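Local atomic coordinates of diadenosine tetraphosphatase, putative (PDB entry 2QJC), a protein that probably hydrolyses diadenosine tetraphosphate or related phosphate compounds, as a manganese-binding member of the calcineurin-like phosphoesterase family. Residues A[29-32]-A[33-37]; A[153-156]-A[157-161]; A[187-190]-A[191-194]; A[203-206]-A[207-210]. One frame throughout, in Å; residues are numbered along the deposited sequence.

Contact 1: A[29-32]-A[33-37]; sequences GCRA and QLEDL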
ATOM      1  N   GLY A  29      -3.129  -2.668 -11.287  1.00 31.42           N
ATOM      2  CA  GLY A  29      -3.044  -2.556 -12.733  1.00 31.63           C
ATOM      3  C   GLY A  29      -3.734  -1.389 -13.423  1.00 31.77           C
ATOM      4  O   GLY A  29      -3.874  -1.415 -14.646  1.00 32.86           O
ATOM      5  N   CYS A  30      -4.174  -0.377 -12.676  1.00 30.87           N
ATOM      6  CA  CYS A  30      -4.829   0.779 -13.298  1.00 31.21           C
ATOM      7  C   CYS A  30      -3.797   1.854 -13.654  1.00 31.59           C
ATOM      8  O   CYS A  30      -3.757   2.928 -13.040  1.00 29.95           O
ATOM      9  CB  CYS A  30      -5.886   1.366 -12.365  1.00 30.34           C
ATOM     10  SG  CYS A  30      -7.295   0.270 -12.048  1.00 33.44           S
ATOM     11  N   ARG A  31      -2.975   1.550 -14.657  1.00 32.14           N
ATOM     12  CA  ARG A  31      -1.911   2.447 -15.116  1.00 34.23           C
ATOM     13  C   ARG A  31      -2.393   3.823 -15.565  1.00 34.55           C
ATOM     14  O   ARG A  31      -1.815   4.847 -15.186  1.00 34.97           O
ATOM     15  CB  ARG A  31      -1.131   1.801 -16.264  1.00 34.44           C
ATOM     16  CG  ARG A  31       0.241   2.436 -16.499  1.00 35.95           C
ATOM     17  CD  ARG A  31       0.637   2.429 -17.960  1.00 34.61           C
ATOM     18  NE  ARG A  31      -0.266   3.250 -18.763  1.00 35.63           N
ATOM     19  CZ  ARG A  31      -1.159   2.764 -19.622  1.00 37.89           C
ATOM     20  NH1 ARG A  31      -1.277   1.456 -19.798  1.00 36.29           N
ATOM     21  NH2 ARG A  31      -1.942   3.589 -20.306  1.00 41.51           N
ATOM     22  N   ALA A  32      -3.439   3.853 -16.383  1.00 34.73           N
ATOM     23  CA  ALA A  32      -3.965   5.126 -16.865  1.00 36.58           C
ATOM     24  C   ALA A  32      -4.282   6.027 -15.677  1.00 37.23           C
ATOM     25  O   ALA A  32      -3.939   7.213 -15.672  1.00 35.45           O
ATOM     26  CB  ALA A  32      -5.224   4.897 -17.704  1.00 36.96           C
ATOM     27  N   GLN A  33      -4.933   5.443 -14.671  1.00 37.49           N
ATOM     28  CA  GLN A  33      -5.313   6.156 -13.456  1.00 36.75           C
ATOM     29  C   GLN A  33      -4.099   6.671 -12.678  1.00 35.65           C
ATOM     30  O   GLN A  33      -4.137   7.762 -12.110  1.00 35.53           O
ATOM     31  CB  GLN A  33      -6.149   5.242 -12.553  1.00 39.48           C
ATOM     32  CG  GLN A  33      -7.594   5.036 -13.001  1.00 39.34           C
ATOM     33  CD  GLN A  33      -7.717   4.440 -14.391  1.00 40.51           C
ATOM     34  OE1 GLN A  33      -7.079   3.434 -14.718  1.00 37.93           O
ATOM     35  NE2 GLN A  33      -8.557   5.055 -15.220  1.00 43.11           N
ATOM     36  N   LEU A  34      -3.030   5.883 -12.643  1.00 35.43           N
ATOM     37  CA  LEU A  34      -1.820   6.295 -11.940  1.00 34.58           C
ATOM     38  C   LEU A  34      -1.217   7.513 -12.654  1.00 36.19           C
ATOM     39  O   LEU A  34      -0.786   8.471 -12.011  1.00 33.90           O
ATOM     40  CB  LEU A  34      -0.813   5.140 -11.897  1.00 31.44           C
ATOM     41  CG  LEU A  34       0.578   5.402 -11.294  1.00 32.09           C
ATOM     42  CD1 LEU A  34       0.455   5.957  -9.876  1.00 31.48           C
ATOM     43  CD2 LEU A  34       1.379   4.098 -11.287  1.00 31.08           C
ATOM     44  N   GLU A  35      -1.192   7.473 -13.985  1.00 36.58           N
ATOM     45  CA  GLU A  35      -0.658   8.590 -14.765  1.00 38.19           C
ATOM     46  C   GLU A  35      -1.444   9.861 -14.462  1.00 38.26           C
ATOM     47  O   GLU A  35      -0.868  10.935 -14.293  1.00 38.84           O
ATOM     48  CB  GLU A  35      -0.752   8.290 -16.258  1.00 39.72           C
ATOM     49  CG  GLU A  35       0.037   7.081 -16.691  1.00 41.51           C
ATOM     50  CD  GLU A  35      -0.300   6.643 -18.101  1.00 43.74           C
ATOM     51  OE1 GLU A  35      -1.330   7.105 -18.646  1.00 42.02           O
ATOM     52  OE2 GLU A  35       0.464   5.823 -18.652  1.00 45.82           O
ATOM     53  N   ASP A  36      -2.767   9.734 -14.395  1.00 39.60           N
ATOM     54  CA  ASP A  36      -3.613  10.886 -14.112  1.00 40.27           C
ATOM     55  C   ASP A  36      -3.314  11.427 -12.719  1.00 39.35           C
ATOM     56  O   ASP A  36      -3.286  12.639 -12.508  1.00 39.55           O
ATOM     57  CB  ASP A  36      -5.093  10.514 -14.193  1.00 41.77           C
ATOM     58  CG  ASP A  36      -5.432   9.733 -15.446  1.00 46.56           C
ATOM     59  OD1 ASP A  36      -4.909  10.072 -16.530  1.00 46.78           O
ATOM     60  OD2 ASP A  36      -6.235   8.780 -15.345  1.00 49.51           O
ATOM     61  N   LEU A  37      -3.088  10.526 -11.768  1.00 37.93           N
ATOM     62  CA  LEU A  37      -2.797  10.945 -10.403  1.00 36.16           C
ATOM     63  C   LEU A  37      -1.463  11.691 -10.338  1.00 35.09           C
ATOM     64  O   LEU A  37      -1.337  12.684  -9.621  1.00 33.57           O
ATOM     65  CB  LEU A  37      -2.766   9.735  -9.459  1.00 32.86           C
ATOM     66  CG  LEU A  37      -2.488  10.066  -7.985  1.00 33.05           C
ATOM     67  CD1 LEU A  37      -3.498  11.081  -7.478  1.00 32.52           C
ATOM     68  CD2 LEU A  37      -2.547   8.802  -7.148  1.00 33.38           C
TER
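R31 and E35, one turn apart at the start of helix 31-41, the helix of a beta-alpha-beta unit, form a salt bridge in which NE of R31 donates to OE2 of E35 (2.7 Å, 159° at the hydrogen). The arginine chain bends at chi2 and chi3 (64°), curling NE back toward the glutamate, which runs extended beyond CG. OE2 lies near the guanidinium plane, yet NE meets it from above the carboxylate plane; with the two groups turned 48° apart, NE alone makes the bond. NH1 of R31 pairs with D62.

Backbone bonds wind the first turn: N of L34 to O of the N-cap C30 at 3.1 Å, N of E35 to O of R31 at 3.0 Å, and N of D36 to O of A32 at 3.1 Å.

In the packing, Q33 folds at chi2 and brings OE1 to 3.4 Å from CB of C30, a small residue suited to this buried corner. L34 presents its branched end to L69 and L70 of helix 63-73, while D36 turns its carboxylate to R39.

Held by two carboxylates, R31 probably keeps its charge and ties the helix start, just after the manganese ligand H28, to the loop of D62.

Contact 2: A[153-156]-A[157-161]; sequences QYED and EVTTM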
ATOM      1  N   GLN A 153       6.994  -7.242  13.557  1.00 36.78           N
ATOM      2  CA  GLN A 153       5.645  -7.408  13.037  1.00 34.57           C
ATOM      3  C   GLN A 153       5.626  -8.696  12.216  1.00 34.92           C
ATOM      4  O   GLN A 153       6.682  -9.251  11.904  1.00 31.72           O
ATOM      5  CB  GLN A 153       5.273  -6.214  12.159  1.00 31.61           C
ATOM      6  CG  GLN A 153       5.223  -4.858  12.891  1.00 26.77           C
ATOM      7  CD  GLN A 153       3.902  -4.606  13.608  1.00 27.87           C
ATOM      8  OE1 GLN A 153       2.823  -4.870  13.067  1.00 26.33           O
ATOM      9  NE2 GLN A 153       3.981  -4.066  14.821  1.00 24.97           N
ATOM     10  N   TYR A 154       4.428  -9.168  11.874  1.00 35.40           N
ATOM     11  CA  TYR A 154       4.266 -10.395  11.094  1.00 34.34           C
ATOM     12  C   TYR A 154       3.657 -10.119   9.720  1.00 33.53           C
ATOM     13  O   TYR A 154       2.714  -9.342   9.595  1.00 31.88           O
ATOM     14  CB  TYR A 154       3.390 -11.387  11.866  1.00 35.18           C
ATOM     15  CG  TYR A 154       4.064 -11.963  13.100  1.00 36.57           C
ATOM     16  CD1 TYR A 154       3.421 -11.961  14.340  1.00 37.44           C
ATOM     17  CD2 TYR A 154       5.341 -12.516  13.020  1.00 36.48           C
ATOM     18  CE1 TYR A 154       4.038 -12.498  15.472  1.00 39.63           C
ATOM     19  CE2 TYR A 154       5.965 -13.054  14.139  1.00 39.10           C
ATOM     20  CZ  TYR A 154       5.313 -13.043  15.360  1.00 39.65           C
ATOM     21  OH  TYR A 154       5.944 -13.570  16.464  1.00 41.64           O
ATOM     22  N   GLU A 155       4.209 -10.776   8.705  1.00 33.58           N
ATOM     23  CA  GLU A 155       3.789 -10.626   7.317  1.00 34.71           C
ATOM     24  C   GLU A 155       2.302 -10.819   7.027  1.00 35.41           C
ATOM     25  O   GLU A 155       1.689 -10.001   6.329  1.00 34.98           O
ATOM     26  CB  GLU A 155       4.617 -11.568   6.438  1.00 37.61           C
ATOM     27  CG  GLU A 155       4.073 -11.761   5.034  1.00 42.19           C
ATOM     28  CD  GLU A 155       5.078 -12.422   4.116  1.00 46.65           C
ATOM     29  OE1 GLU A 155       5.888 -13.238   4.616  1.00 49.30           O
ATOM     30  OE2 GLU A 155       5.052 -12.135   2.896  1.00 45.96           O
ATOM     31  N   ASP A 156       1.721 -11.898   7.544  1.00 34.98           N
ATOM     32  CA  ASP A 156       0.307 -12.163   7.318  1.00 34.13           C
ATOM     33  C   ASP A 156      -0.560 -11.016   7.849  1.00 32.58           C
ATOM     34  O   ASP A 156      -1.511 -10.590   7.191  1.00 32.62           O
ATOM     35  CB  ASP A 156      -0.090 -13.498   7.968  1.00 37.54           C
ATOM     36  CG  ASP A 156       0.115 -13.511   9.481  1.00 40.20           C
ATOM     37  OD1 ASP A 156       1.204 -13.129   9.951  1.00 41.09           O
ATOM     38  OD2 ASP A 156      -0.817 -13.922  10.203  1.00 43.35           O
ATOM     39  N   GLU A 157      -0.215 -10.505   9.026  1.00 29.92           N
ATOM     40  CA  GLU A 157      -0.963  -9.409   9.632  1.00 28.20           C
ATOM     41  C   GLU A 157      -0.779  -8.087   8.885  1.00 25.24           C
ATOM     42  O   GLU A 157      -1.758  -7.428   8.540  1.00 24.12           O
ATOM     43  CB  GLU A 157      -0.551  -9.219  11.100  1.00 30.39           C
ATOM     44  CG  GLU A 157      -0.518 -10.509  11.926  1.00 31.17           C
ATOM     45  CD  GLU A 157      -0.245 -10.261  13.406  1.00 31.12           C
ATOM     46  OE1 GLU A 157       0.304  -9.191  13.746  1.00 30.94           O
ATOM     47  OE2 GLU A 157      -0.573 -11.142  14.232  1.00 32.34           O
ATOM     48  N   VAL A 158       0.467  -7.702   8.616  1.00 25.02           N
ATOM     49  CA  VAL A 158       0.724  -6.439   7.928  1.00 24.45           C
ATOM     50  C   VAL A 158       0.212  -6.363   6.490  1.00 23.01           C
ATOM     51  O   VAL A 158       0.095  -5.274   5.927  1.00 21.98           O
ATOM     52  CB  VAL A 158       2.239  -6.081   7.943  1.00 26.21           C
ATOM     53  CG1 VAL A 158       2.720  -5.902   9.386  1.00 21.52           C
ATOM     54  CG2 VAL A 158       3.037  -7.167   7.240  1.00 27.77           C
ATOM     55  N   THR A 159      -0.114  -7.502   5.893  1.00 23.54           N
ATOM     56  CA  THR A 159      -0.612  -7.482   4.517  1.00 25.23           C
ATOM     57  C   THR A 159      -2.091  -7.824   4.361  1.00 25.00           C
ATOM     58  O   THR A 159      -2.637  -7.691   3.258  1.00 23.92           O
ATOM     59  CB  THR A 159       0.190  -8.437   3.595  1.00 24.53           C
ATOM     60  OG1 THR A 159       0.149  -9.771   4.119  1.00 28.73           O
ATOM     61  CG2 THR A 159       1.632  -7.978   3.476  1.00 24.41           C
ATOM     62  N   THR A 160      -2.746  -8.248   5.443  1.00 22.84           N
ATOM     63  CA  THR A 160      -4.164  -8.623   5.350  1.00 25.54           C
ATOM     64  C   THR A 160      -5.130  -8.132   6.434  1.00 26.27           C
ATOM     65  O   THR A 160      -6.344  -8.292   6.285  1.00 25.96           O
ATOM     66  CB  THR A 160      -4.340 -10.173   5.323  1.00 25.96           C
ATOM     67  OG1 THR A 160      -4.073 -10.702   6.627  1.00 27.39           O
ATOM     68  CG2 THR A 160      -3.392 -10.818   4.325  1.00 24.02           C
HETATM   69  N   MSE A 161      -4.626  -7.537   7.511  1.00 25.35           N
HETATM   70  CA  MSE A 161      -5.519  -7.127   8.602  1.00 26.30           C
HETATM   71  C   MSE A 161      -6.558  -6.040   8.313  1.00 26.29           C
HETATM   72  O   MSE A 161      -6.273  -5.037   7.651  1.00 24.21           O
HETATM   73  CB  MSE A 161      -4.696  -6.723   9.838  1.00 28.62           C
HETATM   74  CG  MSE A 161      -4.143  -5.296   9.809  1.00 35.56           C
HETATM   75 SE   MSE A 161      -2.998  -4.896  11.342  1.00 47.02          SE
HETATM   76  CE  MSE A 161      -4.297  -4.926  12.760  1.00 35.94           C
TER
HETATM   77  O   HOH W   1       2.265  -7.803  12.872  1.00 32.66           O
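V158 packs back on the residues that open helix 155-160: its CG1 lies 3.8 Å from CB of Q153, and its backbone N donates almost straight to O of Y154 at 2.9 Å. Y154 is the N-cap, and the branched valine fills the buried side of this first turn.

The tight part continues with two threonines. T159 OG1 gives its hydrogen to O of E155 at 2.7 Å, and T160 OG1 does the same to O of D156 at 2.6 Å. Both hydroxyls stand between the backbone N and the carbonyl carbon (chi1 57° and 73°), from where each reaches the carbonyl four residues earlier, tilted about 30° from its plane. Threonine suits these places because its hydroxyl can bond back to the main chain; both side chains also touch N81, a manganese ligand. A water ties the start of the turn together, receiving from N of Y154 and donating to OE1 of both Q153 and E157; H145 also holds Q153, and R148 holds E157.

The outer side is looser. CB of Y154 lies 4.0 Å from CG of E157, the two side chains running alongside with ring and carboxylate nearly perpendicular, and the Y154 ring lies almost parallel to that of Y8. D156 faces outward beside E157.

Beside the metal centre, O of T160 accepts from NE2 of H204, a second-shell bond that probably helps orient this ligand of the binuclear manganese centre of a calcineurin-like phosphoesterase.

Contact 3: A[187-190]-A[191-194]; sequences GKPW and ASMW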
ATOM      1  N   GLY A 187     -14.845  -7.391  16.644  1.00 41.91           N
ATOM      2  CA  GLY A 187     -13.657  -6.568  16.734  1.00 40.15           C
ATOM      3  C   GLY A 187     -13.940  -5.176  16.209  1.00 40.42           C
ATOM      4  O   GLY A 187     -15.091  -4.825  15.934  1.00 38.78           O
ATOM      5  N   LYS A 188     -12.888  -4.376  16.072  1.00 38.37           N
ATOM      6  CA  LYS A 188     -13.025  -3.020  15.569  1.00 37.91           C
ATOM      7  C   LYS A 188     -12.008  -2.808  14.463  1.00 36.04           C
ATOM      8  O   LYS A 188     -11.013  -3.534  14.375  1.00 35.21           O
ATOM      9  CB  LYS A 188     -12.774  -2.011  16.692  1.00 42.39           C
ATOM     10  CG  LYS A 188     -13.666  -2.193  17.908  1.00 44.84           C
ATOM     11  CD  LYS A 188     -13.365  -1.157  18.973  1.00 49.49           C
ATOM     12  CE  LYS A 188     -14.306  -1.302  20.162  1.00 51.81           C
ATOM     13  NZ  LYS A 188     -14.048  -0.269  21.212  1.00 54.13           N
ATOM     14  N   PRO A 189     -12.258  -1.830  13.583  1.00 34.58           N
ATOM     15  CA  PRO A 189     -11.316  -1.562  12.493  1.00 33.09           C
ATOM     16  C   PRO A 189      -9.947  -1.325  13.113  1.00 32.93           C
ATOM     17  O   PRO A 189      -9.816  -0.533  14.055  1.00 33.54           O
ATOM     18  CB  PRO A 189     -11.899  -0.320  11.821  1.00 32.21           C
ATOM     19  CG  PRO A 189     -12.777   0.297  12.881  1.00 35.05           C
ATOM     20  CD  PRO A 189     -13.395  -0.897  13.544  1.00 35.08           C
ATOM     21  N   TRP A 190      -8.932  -2.015  12.600  1.00 28.87           N
ATOM     22  CA  TRP A 190      -7.600  -1.895  13.170  1.00 27.51           C
ATOM     23  C   TRP A 190      -7.124  -0.451  13.386  1.00 26.46           C
ATOM     24  O   TRP A 190      -6.633  -0.119  14.465  1.00 26.71           O
ATOM     25  CB  TRP A 190      -6.576  -2.682  12.331  1.00 26.24           C
ATOM     26  CG  TRP A 190      -5.963  -1.888  11.217  1.00 26.71           C
ATOM     27  CD1 TRP A 190      -6.450  -1.737   9.946  1.00 24.38           C
ATOM     28  CD2 TRP A 190      -4.833  -1.014  11.321  1.00 23.48           C
ATOM     29  NE1 TRP A 190      -5.700  -0.813   9.262  1.00 25.59           N
ATOM     30  CE2 TRP A 190      -4.701  -0.354  10.081  1.00 23.90           C
ATOM     31  CE3 TRP A 190      -3.924  -0.721  12.349  1.00 24.98           C
ATOM     32  CZ2 TRP A 190      -3.697   0.587   9.836  1.00 22.43           C
ATOM     33  CZ3 TRP A 190      -2.921   0.217  12.108  1.00 23.92           C
ATOM     34  CH2 TRP A 190      -2.819   0.861  10.857  1.00 25.82           C
ATOM     35  N   ALA A 191      -7.287   0.411  12.386  1.00 25.88           N
ATOM     36  CA  ALA A 191      -6.822   1.793  12.497  1.00 23.31           C
ATOM     37  C   ALA A 191      -7.326   2.557  13.717  1.00 26.00           C
ATOM     38  O   ALA A 191      -6.618   3.425  14.242  1.00 22.03           O
ATOM     39  CB  ALA A 191      -7.159   2.567  11.228  1.00 23.14           C
ATOM     40  N   SER A 192      -8.535   2.249  14.183  1.00 26.70           N
ATOM     41  CA  SER A 192      -9.063   2.955  15.354  1.00 27.19           C
ATOM     42  C   SER A 192      -8.230   2.661  16.603  1.00 28.01           C
ATOM     43  O   SER A 192      -8.295   3.397  17.586  1.00 28.34           O
ATOM     44  CB  SER A 192     -10.520   2.557  15.627  1.00 26.64           C
ATOM     45  OG  SER A 192     -10.593   1.242  16.152  1.00 26.85           O
HETATM   46  N   MSE A 193      -7.444   1.592  16.563  1.00 29.42           N
HETATM   47  CA  MSE A 193      -6.627   1.201  17.711  1.00 30.65           C
HETATM   48  C   MSE A 193      -5.185   1.701  17.659  1.00 29.85           C
HETATM   49  O   MSE A 193      -4.418   1.485  18.604  1.00 27.57           O
HETATM   50  CB  MSE A 193      -6.600  -0.321  17.830  1.00 34.66           C
HETATM   51  CG  MSE A 193      -7.966  -0.974  17.856  1.00 45.18           C
HETATM   52 SE   MSE A 193      -8.941  -0.552  19.461  1.00 58.23          SE
HETATM   53  CE  MSE A 193      -8.098  -1.823  20.648  1.00 53.07           C
ATOM     54  N   TRP A 194      -4.812   2.353  16.559  1.00 28.25           N
ATOM     55  CA  TRP A 194      -3.448   2.851  16.393  1.00 27.36           C
ATOM     56  C   TRP A 194      -3.222   4.144  17.168  1.00 29.03           C
ATOM     57  O   TRP A 194      -4.033   5.072  17.102  1.00 29.88           O
ATOM     58  CB  TRP A 194      -3.133   3.046  14.901  1.00 26.71           C
ATOM     59  CG  TRP A 194      -1.789   3.672  14.653  1.00 24.59           C
ATOM     60  CD1 TRP A 194      -1.543   4.961  14.293  1.00 24.45           C
ATOM     61  CD2 TRP A 194      -0.512   3.056  14.838  1.00 24.14           C
ATOM     62  NE1 TRP A 194      -0.189   5.195  14.245  1.00 26.43           N
ATOM     63  CE2 TRP A 194       0.470   4.042  14.576  1.00 25.22           C
ATOM     64  CE3 TRP A 194      -0.098   1.768  15.203  1.00 25.07           C
ATOM     65  CZ2 TRP A 194       1.844   3.780  14.669  1.00 25.66           C
ATOM     66  CZ3 TRP A 194       1.270   1.506  15.295  1.00 26.20           C
ATOM     67  CH2 TRP A 194       2.223   2.511  15.029  1.00 26.35           C
TER
HETATM   68  O   HOH W   2     -12.563   1.776  18.815  1.00 42.39           O
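W190 carries CG between its backbone N and carbonyl carbon (chi1 89°), which swings the indole back over its own following peptide and A191. CA of A191 sits 3.8 Å from the centroid of the six-membered ring of W190, 18° off the normal, a CH-pi contact over the face; the methyl CB covers the ring as well. A small residue suits this place, directly under the indole. Beyond it, CZ3 of W190 touches CB of W194 at 4.0 Å, the two side chains lying alongside and pointing the same way.

The S192 hydroxyl is likewise set between N and carbonyl carbon (chi1 73°), and OG donates to O of P189 at 2.9 Å, in the carbonyl plane. N of S192 reaches the same O of P189 at 3.1 Å but from above that plane, so two donors grip one acceptor. N of M193 then bonds to O of W190 at 2.8 Å, and N of W194 to O of A191. These are overlapping beta turns, by which the chain leaves strand 188-189 of a three-stranded antiparallel sheet on its way to strand 199-202.

The indole of W190 is buried between sheets: F202 meets it edge-to-face, while L164 and V200 also pack on it. M193, present as selenomethionine, rests on L164 too. W194 turns its NE1 to O of E198. K188, extended beyond CG, shares a water with the S192 hydroxyl through weak bonds.

Contact 4: A[203-206]-A[207-210]; sequences GHDA and RRGL. With MN (manganese (II) ion), chain C.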
ATOM      1  N   GLY A 203      -3.418   0.947   2.675  1.00 19.46           N
ATOM      2  CA  GLY A 203      -4.455   0.743   1.669  1.00 18.40           C
ATOM      3  C   GLY A 203      -5.198  -0.551   2.002  1.00 18.63           C
ATOM      4  O   GLY A 203      -5.775  -0.668   3.081  1.00 17.67           O
ATOM      5  N   HIS A 204      -5.198  -1.511   1.075  1.00 19.94           N
ATOM      6  CA  HIS A 204      -5.821  -2.830   1.269  1.00 21.11           C
ATOM      7  C   HIS A 204      -7.340  -2.979   1.465  1.00 23.63           C
ATOM      8  O   HIS A 204      -7.988  -3.720   0.717  1.00 23.52           O
ATOM      9  CB  HIS A 204      -5.115  -3.551   2.430  1.00 22.89           C
ATOM     10  CG  HIS A 204      -5.699  -4.892   2.770  1.00 25.57           C
ATOM     11  ND1 HIS A 204      -5.746  -5.936   1.870  1.00 27.07           N
ATOM     12  CD2 HIS A 204      -6.232  -5.368   3.921  1.00 25.63           C
ATOM     13  CE1 HIS A 204      -6.281  -6.997   2.451  1.00 22.39           C
ATOM     14  NE2 HIS A 204      -6.584  -6.678   3.697  1.00 27.10           N
ATOM     15  N   ASP A 205      -7.889  -2.294   2.469  1.00 24.78           N
ATOM     16  CA  ASP A 205      -9.305  -2.392   2.842  1.00 24.51           C
ATOM     17  C   ASP A 205     -10.296  -1.617   1.963  1.00 25.76           C
ATOM     18  O   ASP A 205     -10.934  -0.666   2.425  1.00 23.23           O
ATOM     19  CB  ASP A 205      -9.456  -1.952   4.311  1.00 23.49           C
ATOM     20  CG  ASP A 205     -10.758  -2.450   4.964  1.00 26.34           C
ATOM     21  OD1 ASP A 205     -10.954  -2.182   6.170  1.00 25.68           O
ATOM     22  OD2 ASP A 205     -11.582  -3.104   4.289  1.00 24.46           O
ATOM     23  N   ALA A 206     -10.440  -2.043   0.708  1.00 25.72           N
ATOM     24  CA  ALA A 206     -11.360  -1.393  -0.233  1.00 25.60           C
ATOM     25  C   ALA A 206     -12.799  -1.339   0.291  1.00 24.59           C
ATOM     26  O   ALA A 206     -13.545  -0.410  -0.014  1.00 24.09           O
ATOM     27  CB  ALA A 206     -11.327  -2.125  -1.589  1.00 25.19           C
ATOM     28  N   ARG A 207     -13.196  -2.335   1.078  1.00 27.70           N
ATOM     29  CA  ARG A 207     -14.558  -2.357   1.624  1.00 27.25           C
ATOM     30  C   ARG A 207     -14.915  -1.094   2.400  1.00 26.91           C
ATOM     31  O   ARG A 207     -16.076  -0.698   2.445  1.00 26.43           O
ATOM     32  CB  ARG A 207     -14.744  -3.534   2.567  1.00 27.28           C
ATOM     33  CG  ARG A 207     -14.541  -4.875   1.941  1.00 29.80           C
ATOM     34  CD  ARG A 207     -14.759  -5.926   2.974  1.00 30.53           C
ATOM     35  NE  ARG A 207     -14.254  -7.209   2.518  1.00 36.28           N
ATOM     36  CZ  ARG A 207     -14.148  -8.274   3.295  1.00 35.28           C
ATOM     37  NH1 ARG A 207     -14.519  -8.195   4.566  1.00 35.48           N
ATOM     38  NH2 ARG A 207     -13.661  -9.405   2.804  1.00 37.35           N
ATOM     39  N   ARG A 208     -13.923  -0.476   3.031  1.00 26.93           N
ATOM     40  CA  ARG A 208     -14.165   0.724   3.818  1.00 27.35           C
ATOM     41  C   ARG A 208     -13.867   2.022   3.091  1.00 28.77           C
ATOM     42  O   ARG A 208     -14.185   3.106   3.587  1.00 29.49           O
ATOM     43  CB  ARG A 208     -13.351   0.668   5.111  1.00 29.21           C
ATOM     44  CG  ARG A 208     -13.829  -0.383   6.099  1.00 28.91           C
ATOM     45  CD  ARG A 208     -13.080  -0.259   7.426  1.00 30.14           C
ATOM     46  NE  ARG A 208     -13.735  -1.011   8.491  1.00 31.76           N
ATOM     47  CZ  ARG A 208     -13.221  -2.086   9.086  1.00 34.02           C
ATOM     48  NH1 ARG A 208     -12.028  -2.554   8.725  1.00 31.85           N
ATOM     49  NH2 ARG A 208     -13.904  -2.696  10.047  1.00 32.59           N
ATOM     50  N   GLY A 209     -13.252   1.918   1.919  1.00 29.33           N
ATOM     51  CA  GLY A 209     -12.931   3.110   1.161  1.00 30.30           C
ATOM     52  C   GLY A 209     -11.926   3.992   1.873  1.00 31.62           C
ATOM     53  O   GLY A 209     -11.205   3.541   2.765  1.00 30.26           O
ATOM     54  N   LEU A 210     -11.879   5.259   1.473  1.00 31.52           N
ATOM     55  CA  LEU A 210     -10.961   6.224   2.062  1.00 31.76           C
ATOM     56  C   LEU A 210     -11.271   6.409   3.548  1.00 32.42           C
ATOM     57  O   LEU A 210     -12.405   6.715   3.911  1.00 31.34           O
ATOM     58  CB  LEU A 210     -11.098   7.564   1.336  1.00 34.30           C
ATOM     59  CG  LEU A 210     -10.047   8.646   1.600  1.00 32.66           C
ATOM     60  CD1 LEU A 210      -8.719   8.215   0.984  1.00 33.09           C
ATOM     61  CD2 LEU A 210     -10.507   9.958   0.982  1.00 34.16           C
TER
HETATM   62 MN    MN C 401      -4.830  -6.137  -0.218  1.00 45.44          MN
HETATM   63  O   HOH W   3      -9.794   1.433   3.533  1.00 22.47           O
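The loop after strand 199-202 brings H204 to the manganese site and then turns back on itself, where D205 meets R208. OD1 of D205 receives NH1 of R208 in a salt bridge of 2.8 Å, met nearly along the C-O axis, with the carboxylate and guanidinium planes 83° apart. The aspartate holds CG anti to its N (chi1 -160°), directing the acid toward the arginine, whose chain runs extended from CG to NE. CD of R208 passes only 3.1 Å from OD1 of D205, and CB of R207 lies 3.6 Å from its OD2. The buried carboxylate has a second basic partner in R162, on OD2; N163 takes NH2 of R208.

The backbone closes the turn. N of R208 donates to O of D205 at 3.1 Å and N of G209 to O of A206 at 3.0 Å, each from above the carbonyl plane. A water bridges O of D205 to O of G209. G209 adopts positive phi, which suits glycine.

ND1 of H204 binds manganese at 2.3 Å, and N of H204 is held by OD1 of D26, a ligand of the other manganese. D55, N81 and H141 complete the site of H204. The side chain of A206 is about 4 Å from a bound phosphate, probably from the crystallisation liquor. This histidine-bearing loop following a strand belongs to the binuclear centre typical of calcineurin-like phosphoesterases.

The four contacts follow one another along the chain, none nested or crossing, each closing a local turn. Contact 1 starts the helix of the beta-alpha-beta unit between strands 21-24 and 49-52, beyond the metal ligand H28, and touches none of the others. Across the chain's centre, contact 2 closes helix 155-160 leading into strand 163-166. Contact 3 winds the turns between strands 188-189 and 199-202, and contact 4 the loop after 199-202. These last three touch: CE of M161 packs on CB of W190 at 3.2 Å, CB of P189 on CZ of R208 at 3.5 Å, and the end of contact 2 borders H204. Together they join the three-stranded sheet to the metal centre.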